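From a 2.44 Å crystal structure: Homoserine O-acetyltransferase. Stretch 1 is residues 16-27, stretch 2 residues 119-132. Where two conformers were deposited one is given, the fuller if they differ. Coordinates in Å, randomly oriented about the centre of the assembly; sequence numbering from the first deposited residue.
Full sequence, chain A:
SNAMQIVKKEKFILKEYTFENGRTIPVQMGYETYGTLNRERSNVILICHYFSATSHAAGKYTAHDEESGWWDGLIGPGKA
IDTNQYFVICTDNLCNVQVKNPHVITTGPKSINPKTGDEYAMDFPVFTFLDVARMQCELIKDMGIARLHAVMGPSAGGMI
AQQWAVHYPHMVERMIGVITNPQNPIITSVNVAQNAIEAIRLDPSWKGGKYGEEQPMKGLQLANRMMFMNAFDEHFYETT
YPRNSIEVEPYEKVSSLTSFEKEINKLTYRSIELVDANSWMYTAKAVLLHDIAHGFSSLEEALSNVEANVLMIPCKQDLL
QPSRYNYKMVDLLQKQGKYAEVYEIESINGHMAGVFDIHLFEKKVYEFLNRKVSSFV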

ATOM      1  N   GLU A  16     -31.838  13.677 -14.892  1.00 30.90           N
ATOM      2  CA  GLU A  16     -31.028  12.700 -15.567  1.00 31.76           C
ATOM      3  C   GLU A  16     -29.725  13.345 -16.011  1.00 31.65           C
ATOM      4  O   GLU A  16     -29.744  14.386 -16.677  1.00 32.33           O
ATOM      5  CB  GLU A  16     -31.748  12.152 -16.810  1.00 32.60           C
ATOM      6  CG  GLU A  16     -33.032  11.343 -16.559  1.00 33.57           C
ATOM      7  CD  GLU A  16     -32.854  10.146 -15.610  1.00 35.42           C
ATOM      8  OE1 GLU A  16     -31.720   9.656 -15.403  1.00 32.66           O
ATOM      9  OE2 GLU A  16     -33.888   9.702 -15.062  1.00 37.33           O
ATOM     10  N   TYR A  17     -28.600  12.730 -15.652  1.00 30.86           N
ATOM     11  CA  TYR A  17     -27.317  13.112 -16.190  1.00 29.90           C
ATOM     12  C   TYR A  17     -26.659  11.901 -16.902  1.00 30.11           C
ATOM     13  O   TYR A  17     -26.627  10.789 -16.385  1.00 29.98           O
ATOM     14  CB  TYR A  17     -26.414  13.693 -15.090  1.00 29.83           C
ATOM     15  CG  TYR A  17     -24.996  13.834 -15.563  1.00 29.57           C
ATOM     16  CD1 TYR A  17     -24.660  14.801 -16.491  1.00 28.50           C
ATOM     17  CD2 TYR A  17     -24.018  12.940 -15.157  1.00 29.15           C
ATOM     18  CE1 TYR A  17     -23.372  14.911 -16.966  1.00 31.91           C
ATOM     19  CE2 TYR A  17     -22.723  13.028 -15.637  1.00 30.81           C
ATOM     20  CZ  TYR A  17     -22.400  14.015 -16.540  1.00 31.18           C
ATOM     21  OH  TYR A  17     -21.129  14.099 -17.055  1.00 29.51           O
ATOM     22  N   THR A  18     -26.134  12.121 -18.100  1.00 29.84           N
ATOM     23  CA  THR A  18     -25.420  11.070 -18.803  1.00 30.18           C
ATOM     24  C   THR A  18     -23.912  11.194 -18.615  1.00 30.49           C
ATOM     25  O   THR A  18     -23.288  12.178 -19.015  1.00 30.84           O
ATOM     26  CB  THR A  18     -25.781  11.059 -20.292  1.00 30.26           C
ATOM     27  OG1 THR A  18     -27.200  10.854 -20.408  1.00 28.47           O
ATOM     28  CG2 THR A  18     -25.017   9.942 -21.041  1.00 28.56           C
ATOM     29  N   PHE A  19     -23.342  10.179 -17.991  1.00 30.56           N
ATOM     30  CA  PHE A  19     -21.907  10.133 -17.710  1.00 30.29           C
ATOM     31  C   PHE A  19     -21.130   9.883 -19.013  1.00 30.57           C
ATOM     32  O   PHE A  19     -21.687   9.365 -20.032  1.00 30.15           O
ATOM     33  CB  PHE A  19     -21.596   9.011 -16.700  1.00 30.24           C
ATOM     34  CG  PHE A  19     -21.981   9.326 -15.282  1.00 28.15           C
ATOM     35  CD1 PHE A  19     -21.008   9.485 -14.316  1.00 27.40           C
ATOM     36  CD2 PHE A  19     -23.321   9.452 -14.907  1.00 29.31           C
ATOM     37  CE1 PHE A  19     -21.356   9.763 -12.984  1.00 26.82           C
ATOM     38  CE2 PHE A  19     -23.688   9.723 -13.571  1.00 28.09           C
ATOM     39  CZ  PHE A  19     -22.698   9.898 -12.616  1.00 27.07           C
ATOM     40  N   GLU A  20     -19.843  10.209 -18.971  1.00 30.51           N
ATOM     41  CA  GLU A  20     -18.975  10.043 -20.124  0.50 31.14           C
ATOM     42  C   GLU A  20     -18.957   8.594 -20.635  1.00 31.22           C
ATOM     43  O   GLU A  20     -18.782   8.352 -21.828  1.00 30.91           O
ATOM     44  CB  GLU A  20     -17.565  10.535 -19.788  0.50 31.55           C
ATOM     45  CG  GLU A  20     -17.476  12.084 -19.684  0.50 33.71           C
ATOM     46  CD  GLU A  20     -17.740  12.791 -21.036  0.50 36.08           C
ATOM     47  OE1 GLU A  20     -17.350  12.219 -22.090  0.50 37.13           O
ATOM     48  OE2 GLU A  20     -18.327  13.913 -21.046  0.50 36.37           O
ATOM     49  N   ASN A  21     -19.155   7.620 -19.733  1.00 31.15           N
ATOM     50  CA  ASN A  21     -19.248   6.212 -20.160  1.00 30.93           C
ATOM     51  C   ASN A  21     -20.639   5.799 -20.610  1.00 30.86           C
ATOM     52  O   ASN A  21     -20.878   4.632 -20.899  1.00 30.83           O
ATOM     53  CB  ASN A  21     -18.732   5.234 -19.092  1.00 30.71           C
ATOM     54  CG  ASN A  21     -19.531   5.285 -17.808  1.00 31.54           C
ATOM     55  OD1 ASN A  21     -20.712   5.616 -17.802  1.00 29.79           O
ATOM     56  ND2 ASN A  21     -18.870   4.947 -16.694  1.00 33.31           N
ATOM     57  N   GLY A  22     -21.569   6.741 -20.651  1.00 30.99           N
ATOM     58  CA  GLY A  22     -22.857   6.469 -21.232  1.00 30.14           C
ATOM     59  C   GLY A  22     -23.916   6.103 -20.246  1.00 30.19           C
ATOM     60  O   GLY A  22     -25.062   6.001 -20.630  1.00 31.05           O
ATOM     61  N   ARG A  23     -23.582   5.889 -18.983  1.00 29.71           N
ATOM     62  CA  ARG A  23     -24.614   5.578 -17.995  1.00 29.94           C
ATOM     63  C   ARG A  23     -25.467   6.846 -17.685  1.00 30.24           C
ATOM     64  O   ARG A  23     -24.917   7.952 -17.594  1.00 30.45           O
ATOM     65  CB  ARG A  23     -23.949   5.048 -16.733  1.00 30.44           C
ATOM     66  CG  ARG A  23     -24.902   4.646 -15.626  1.00 30.72           C
ATOM     67  CD  ARG A  23     -25.526   3.300 -15.883  1.00 31.94           C
ATOM     68  NE  ARG A  23     -26.305   2.916 -14.708  1.00 33.28           N
ATOM     69  CZ  ARG A  23     -25.803   2.383 -13.596  1.00 33.52           C
ATOM     70  NH1 ARG A  23     -24.499   2.113 -13.485  1.00 31.39           N
ATOM     71  NH2 ARG A  23     -26.620   2.120 -12.584  1.00 35.78           N
ATOM     72  N   THR A  24     -26.796   6.692 -17.553  1.00 29.48           N
ATOM     73  CA  THR A  24     -27.668   7.825 -17.251  1.00 28.98           C
ATOM     74  C   THR A  24     -28.390   7.604 -15.928  1.00 28.87           C
ATOM     75  O   THR A  24     -29.085   6.612 -15.778  1.00 30.19           O
ATOM     76  CB  THR A  24     -28.667   8.125 -18.417  1.00 29.17           C
ATOM     77  OG1 THR A  24     -27.922   8.438 -19.611  1.00 29.91           O
ATOM     78  CG2 THR A  24     -29.576   9.313 -18.087  1.00 26.42           C
ATOM     79  N   ILE A  25     -28.186   8.497 -14.955  1.00 27.55           N
ATOM     80  CA  ILE A  25     -28.869   8.401 -13.677  1.00 26.84           C
ATOM     81  C   ILE A  25     -29.172   9.823 -13.196  1.00 26.97           C
ATOM     82  O   ILE A  25     -28.585  10.776 -13.697  1.00 26.89           O
ATOM     83  CB  ILE A  25     -28.011   7.617 -12.608  1.00 27.10           C
ATOM     84  CG1 ILE A  25     -26.633   8.279 -12.406  1.00 26.87           C
ATOM     85  CG2 ILE A  25     -27.829   6.170 -13.007  1.00 23.95           C
ATOM     86  CD1 ILE A  25     -25.951   7.968 -11.065  1.00 25.15           C
ATOM     87  N   PRO A  26     -30.133   9.978 -12.278  1.00 26.81           N
ATOM     88  CA  PRO A  26     -30.275  11.256 -11.571  1.00 26.25           C
ATOM     89  C   PRO A  26     -29.065  11.555 -10.661  1.00 26.11           C
ATOM     90  O   PRO A  26     -28.534  10.656  -9.996  1.00 24.44           O
ATOM     91  CB  PRO A  26     -31.551  11.067 -10.701  1.00 25.87           C
ATOM     92  CG  PRO A  26     -32.253   9.874 -11.247  1.00 26.27           C
ATOM     93  CD  PRO A  26     -31.226   9.031 -11.963  1.00 27.15           C
ATOM     94  N   VAL A  27     -28.690  12.825 -10.603  1.00 26.00           N
ATOM     95  CA  VAL A  27     -27.593  13.275  -9.756  1.00 26.24           C
ATOM     96  C   VAL A  27     -27.977  14.562  -9.022  1.00 26.98           C
ATOM     97  O   VAL A  27     -28.823  15.317  -9.490  1.00 27.45           O
ATOM     98  CB  VAL A  27     -26.327  13.561 -10.613  1.00 26.09           C
ATOM     99  CG1 VAL A  27     -25.865  12.285 -11.372  1.00 25.01           C
ATOM    100  CG2 VAL A  27     -26.608  14.649 -11.566  1.00 23.61           C
ATOM    101  N   GLU A 119     -29.021   0.934  -2.344  1.00 39.41           N
ATOM    102  CA  GLU A 119     -27.810   1.688  -2.641  1.00 38.53           C
ATOM    103  C   GLU A 119     -27.200   1.179  -3.919  1.00 36.46           C
ATOM    104  O   GLU A 119     -27.296   0.003  -4.209  1.00 36.08           O
ATOM    105  CB  GLU A 119     -26.809   1.576  -1.508  1.00 38.88           C
ATOM    106  CG  GLU A 119     -27.191   2.455  -0.362  1.00 42.01           C
ATOM    107  CD  GLU A 119     -26.330   2.255   0.868  1.00 46.30           C
ATOM    108  OE1 GLU A 119     -25.398   1.395   0.853  1.00 46.67           O
ATOM    109  OE2 GLU A 119     -26.607   2.987   1.857  1.00 49.72           O
ATOM    110  N   TYR A 120     -26.619   2.085  -4.696  1.00 34.42           N
ATOM    111  CA  TYR A 120     -25.903   1.724  -5.911  1.00 33.06           C
ATOM    112  C   TYR A 120     -24.755   0.752  -5.616  1.00 32.18           C
ATOM    113  O   TYR A 120     -24.532  -0.206  -6.362  1.00 31.69           O
ATOM    114  CB  TYR A 120     -25.317   2.972  -6.572  1.00 32.83           C
ATOM    115  CG  TYR A 120     -26.306   3.796  -7.364  1.00 32.29           C
ATOM    116  CD1 TYR A 120     -26.700   3.396  -8.629  1.00 32.51           C
ATOM    117  CD2 TYR A 120     -26.817   4.983  -6.872  1.00 30.74           C
ATOM    118  CE1 TYR A 120     -27.592   4.128  -9.367  1.00 30.87           C
ATOM    119  CE2 TYR A 120     -27.712   5.727  -7.610  1.00 31.25           C
ATOM    120  CZ  TYR A 120     -28.091   5.287  -8.862  1.00 30.97           C
ATOM    121  OH  TYR A 120     -28.953   6.010  -9.637  1.00 31.47           O
ATOM    122  N   ALA A 121     -24.024   1.018  -4.536  1.00 30.80           N
ATOM    123  CA  ALA A 121     -22.834   0.252  -4.220  1.00 30.39           C
ATOM    124  C   ALA A 121     -21.929   0.176  -5.461  1.00 29.43           C
ATOM    125  O   ALA A 121     -21.779   1.175  -6.167  1.00 29.83           O
ATOM    126  CB  ALA A 121     -23.222  -1.136  -3.673  1.00 29.02           C
HETATM  127  N   MSE A 122     -21.359  -0.991  -5.753  1.00 29.01           N
HETATM  128  CA  MSE A 122     -20.487  -1.158  -6.927  1.00 29.00           C
HETATM  129  C   MSE A 122     -21.221  -1.130  -8.267  1.00 28.86           C
HETATM  130  O   MSE A 122     -20.574  -1.148  -9.337  1.00 29.10           O
HETATM  131  CB  MSE A 122     -19.631  -2.421  -6.815  1.00 28.92           C
HETATM  132  CG  MSE A 122     -18.714  -2.430  -5.603  1.00 30.16           C
HETATM  133 SE   MSE A 122     -17.648  -0.779  -5.369  0.65 33.75          SE
HETATM  134  CE  MSE A 122     -16.723  -0.798  -7.083  1.00 27.20           C
ATOM    135  N   ASP A 123     -22.550  -1.035  -8.239  1.00 28.24           N
ATOM    136  CA  ASP A 123     -23.277  -0.702  -9.457  1.00 27.84           C
ATOM    137  C   ASP A 123     -23.176   0.795  -9.809  1.00 27.04           C
ATOM    138  O   ASP A 123     -23.633   1.206 -10.876  1.00 25.62           O
ATOM    139  CB  ASP A 123     -24.745  -1.143  -9.372  1.00 28.28           C
ATOM    140  CG  ASP A 123     -25.507  -0.914 -10.690  1.00 30.21           C
ATOM    141  OD1 ASP A 123     -25.015  -1.358 -11.747  1.00 28.73           O
ATOM    142  OD2 ASP A 123     -26.570  -0.245 -10.672  1.00 34.44           O
ATOM    143  N   PHE A 124     -22.570   1.621  -8.950  1.00 26.58           N
ATOM    144  CA  PHE A 124     -22.398   3.023  -9.338  1.00 26.06           C
ATOM    145  C   PHE A 124     -21.488   3.152 -10.557  1.00 25.69           C
ATOM    146  O   PHE A 124     -20.527   2.412 -10.696  1.00 25.39           O
ATOM    147  CB  PHE A 124     -21.873   3.884  -8.194  1.00 26.46           C
ATOM    148  CG  PHE A 124     -22.075   5.350  -8.426  1.00 26.48           C
ATOM    149  CD1 PHE A 124     -23.308   5.931  -8.166  1.00 27.28           C
ATOM    150  CD2 PHE A 124     -21.064   6.127  -8.956  1.00 25.28           C
ATOM    151  CE1 PHE A 124     -23.530   7.271  -8.398  1.00 27.88           C
ATOM    152  CE2 PHE A 124     -21.267   7.474  -9.193  1.00 25.97           C
ATOM    153  CZ  PHE A 124     -22.508   8.053  -8.926  1.00 27.63           C
ATOM    154  N   PRO A 125     -21.797   4.086 -11.464  1.00 25.67           N
ATOM    155  CA  PRO A 125     -20.944   4.161 -12.642  1.00 25.65           C
ATOM    156  C   PRO A 125     -19.606   4.807 -12.354  1.00 25.33           C
ATOM    157  O   PRO A 125     -19.500   5.651 -11.481  1.00 24.89           O
ATOM    158  CB  PRO A 125     -21.726   5.056 -13.603  1.00 25.80           C
ATOM    159  CG  PRO A 125     -22.614   5.863 -12.739  1.00 26.30           C
ATOM    160  CD  PRO A 125     -22.951   4.994 -11.556  1.00 25.98           C
ATOM    161  N   VAL A 126     -18.604   4.409 -13.117  1.00 24.72           N
ATOM    162  CA  VAL A 126     -17.329   5.059 -13.094  1.00 24.05           C
ATOM    163  C   VAL A 126     -17.505   6.489 -13.555  1.00 24.90           C
ATOM    164  O   VAL A 126     -18.180   6.744 -14.610  1.00 25.68           O
ATOM    165  CB  VAL A 126     -16.344   4.342 -14.014  1.00 24.20           C
ATOM    166  CG1 VAL A 126     -15.054   5.149 -14.132  1.00 21.22           C
ATOM    167  CG2 VAL A 126     -16.109   2.886 -13.490  1.00 22.47           C
ATOM    168  N   PHE A 127     -16.920   7.408 -12.776  1.00 23.84           N
ATOM    169  CA  PHE A 127     -16.872   8.803 -13.142  1.00 23.68           C
ATOM    170  C   PHE A 127     -15.447   9.310 -13.312  1.00 23.78           C
ATOM    171  O   PHE A 127     -14.516   8.786 -12.702  1.00 23.44           O
ATOM    172  CB  PHE A 127     -17.620   9.662 -12.100  1.00 23.72           C
ATOM    173  CG  PHE A 127     -16.782  10.071 -10.902  1.00 21.88           C
ATOM    174  CD1 PHE A 127     -16.197  11.316 -10.858  1.00 20.44           C
ATOM    175  CD2 PHE A 127     -16.613   9.211  -9.819  1.00 21.49           C
ATOM    176  CE1 PHE A 127     -15.453  11.717  -9.771  1.00 22.73           C
ATOM    177  CE2 PHE A 127     -15.859   9.581  -8.719  1.00 20.30           C
ATOM    178  CZ  PHE A 127     -15.268  10.838  -8.689  1.00 22.16           C
ATOM    179  N   THR A 128     -15.325  10.371 -14.116  1.00 23.27           N
ATOM    180  CA  THR A 128     -14.101  11.103 -14.299  1.00 22.79           C
ATOM    181  C   THR A 128     -14.298  12.551 -13.868  1.00 22.99           C
ATOM    182  O   THR A 128     -15.412  12.996 -13.585  1.00 22.32           O
ATOM    183  CB  THR A 128     -13.712  11.134 -15.768  1.00 23.66           C
ATOM    184  OG1 THR A 128     -14.644  11.958 -16.503  1.00 22.09           O
ATOM    185  CG2 THR A 128     -13.686   9.721 -16.316  1.00 21.75           C
ATOM    186  N   PHE A 129     -13.214  13.297 -13.834  1.00 22.86           N
ATOM    187  CA  PHE A 129     -13.297  14.700 -13.485  1.00 23.12           C
ATOM    188  C   PHE A 129     -13.872  15.516 -14.597  1.00 23.29           C
ATOM    189  O   PHE A 129     -14.267  16.645 -14.386  1.00 23.43           O
ATOM    190  CB  PHE A 129     -11.947  15.231 -12.979  1.00 23.10           C
ATOM    191  CG  PHE A 129     -11.557  14.620 -11.641  1.00 23.44           C
ATOM    192  CD1 PHE A 129     -12.383  14.791 -10.520  1.00 22.81           C
ATOM    193  CD2 PHE A 129     -10.429  13.829 -11.515  1.00 25.08           C
ATOM    194  CE1 PHE A 129     -12.082  14.194  -9.303  1.00 22.30           C
ATOM    195  CE2 PHE A 129     -10.127  13.229 -10.292  1.00 25.06           C
ATOM    196  CZ  PHE A 129     -10.968  13.407  -9.187  1.00 22.66           C
ATOM    197  N   LEU A 130     -13.979  14.933 -15.787  1.00 24.02           N
ATOM    198  CA  LEU A 130     -14.742  15.573 -16.848  1.00 23.55           C
ATOM    199  C   LEU A 130     -16.251  15.509 -16.530  1.00 23.20           C
ATOM    200  O   LEU A 130     -16.973  16.505 -16.751  1.00 23.52           O
ATOM    201  CB  LEU A 130     -14.410  14.992 -18.192  1.00 23.06           C
ATOM    202  CG  LEU A 130     -15.224  15.495 -19.383  1.00 23.95           C
ATOM    203  CD1 LEU A 130     -15.289  17.015 -19.424  1.00 20.59           C
ATOM    204  CD2 LEU A 130     -14.609  14.877 -20.686  1.00 20.63           C
ATOM    205  N   ASP A 131     -16.714  14.392 -15.964  1.00 22.47           N
ATOM    206  CA  ASP A 131     -18.121  14.308 -15.516  1.00 22.07           C
ATOM    207  C   ASP A 131     -18.454  15.408 -14.526  1.00 22.41           C
ATOM    208  O   ASP A 131     -19.502  16.040 -14.648  1.00 22.53           O
ATOM    209  CB  ASP A 131     -18.437  12.968 -14.902  1.00 21.98           C
ATOM    210  CG  ASP A 131     -18.496  11.861 -15.938  1.00 22.40           C
ATOM    211  OD1 ASP A 131     -19.247  12.045 -16.910  1.00 25.34           O
ATOM    212  OD2 ASP A 131     -17.799  10.824 -15.797  1.00 22.14           O
ATOM    213  N   VAL A 132     -17.527  15.696 -13.605  1.00 21.63           N
ATOM    214  CA  VAL A 132     -17.740  16.746 -12.634  1.00 21.25           C
ATOM    215  C   VAL A 132     -17.821  18.149 -13.311  1.00 22.14           C
ATOM    216  O   VAL A 132     -18.693  18.964 -12.975  1.00 22.23           O
ATOM    217  CB  VAL A 132     -16.700  16.700 -11.484  1.00 21.44           C
ATOM    218  CG1 VAL A 132     -16.802  17.951 -10.610  1.00 17.68           C
ATOM    219  CG2 VAL A 132     -16.862  15.375 -10.638  1.00 19.76           C
TER
HETATM  220  O   HOH W   1     -18.075   8.277 -16.746  1.00 27.75           O
HETATM  221  O   HOH W   2     -29.387   8.624  -8.849  1.00 29.24           O

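What does the start of stretch 2 offer to the hairpin formed by stretch 1? Tyr120 is buried with its CB toward stretch 1, and its ring lies against Ile25, whose CD1 is 4.1 Å from Tyr120 CZ. The hydroxyl suits a position beside a strand: Tyr120 OH donates to water 2 at 2.8 Å, and the same water donates to Pro26 O at 2.5 Å, so the phenol is tied to the backbone through one solvent molecule. Farther along, Asp123 meets Arg23 twice. Arg23 NH1 donates to Asp123 O at 2.9 Å with a nearly straight angle, while Arg23 NH2 forms a salt bridge to Asp123 OD2 at 3.0 Å, its hydrogen bond weak because the angle is bent. A long arginine, bent at chi2 (p), carries several donors and can reach backbone and carboxylate together.

How is the apolar centre packed? Phe124 has its CB directed away, yet its ring end returns to the contact, with CE1 3.7 Å from Ile25 CD1 and CZ 4.1 Å from Phe19 CZ. Pro125 points toward stretch 1 and lies over one face of the Phe19 ring, its CG 3.9 Å from the ring centroid and almost on the normal, a CH-pi contact well served by a compact, rigid ring. Pro125 CB also rests 3.8 Å from Arg23 CG, so the aliphatic part of the arginine extends the apolar surface.

What becomes of the polar backbone beside this core? Val126 O receives a hydrogen bond from water 1 at 2.6 Å. The same water donates to Asp131 OD2 at 2.7 Å and accepts from Asn21 N at 3.2 Å, joining the turn to both partners in stretch 2. At the edge of the Phe19 ring, Phe127 CB approaches Phe19 CE1 to 3.8 Å, although the Phe127 side chain then leads away.

Why does an aspartate suit the first turn of the helix? Thr128 OG1 caps the helix by accepting from Asp131 N at 3.2 Å and, weakly, from Leu130 N at 3.1 Å. Leu130 CD2 packs 3.8 Å from Glu20 CD, covering part of that exposed side chain. Asp131 is buried, and its carboxylate is well supplied with donors. Asp131 OD1 accepts from Tyr17 OH and from Glu20 N, each at 2.8 Å, the latter fastening the type I turn that runs from Phe19 to Gly22. Asp131 OD2 accepts from Thr128 N at 3.0 Å. The residue that grips stretch 1 is thus itself held by the helix start.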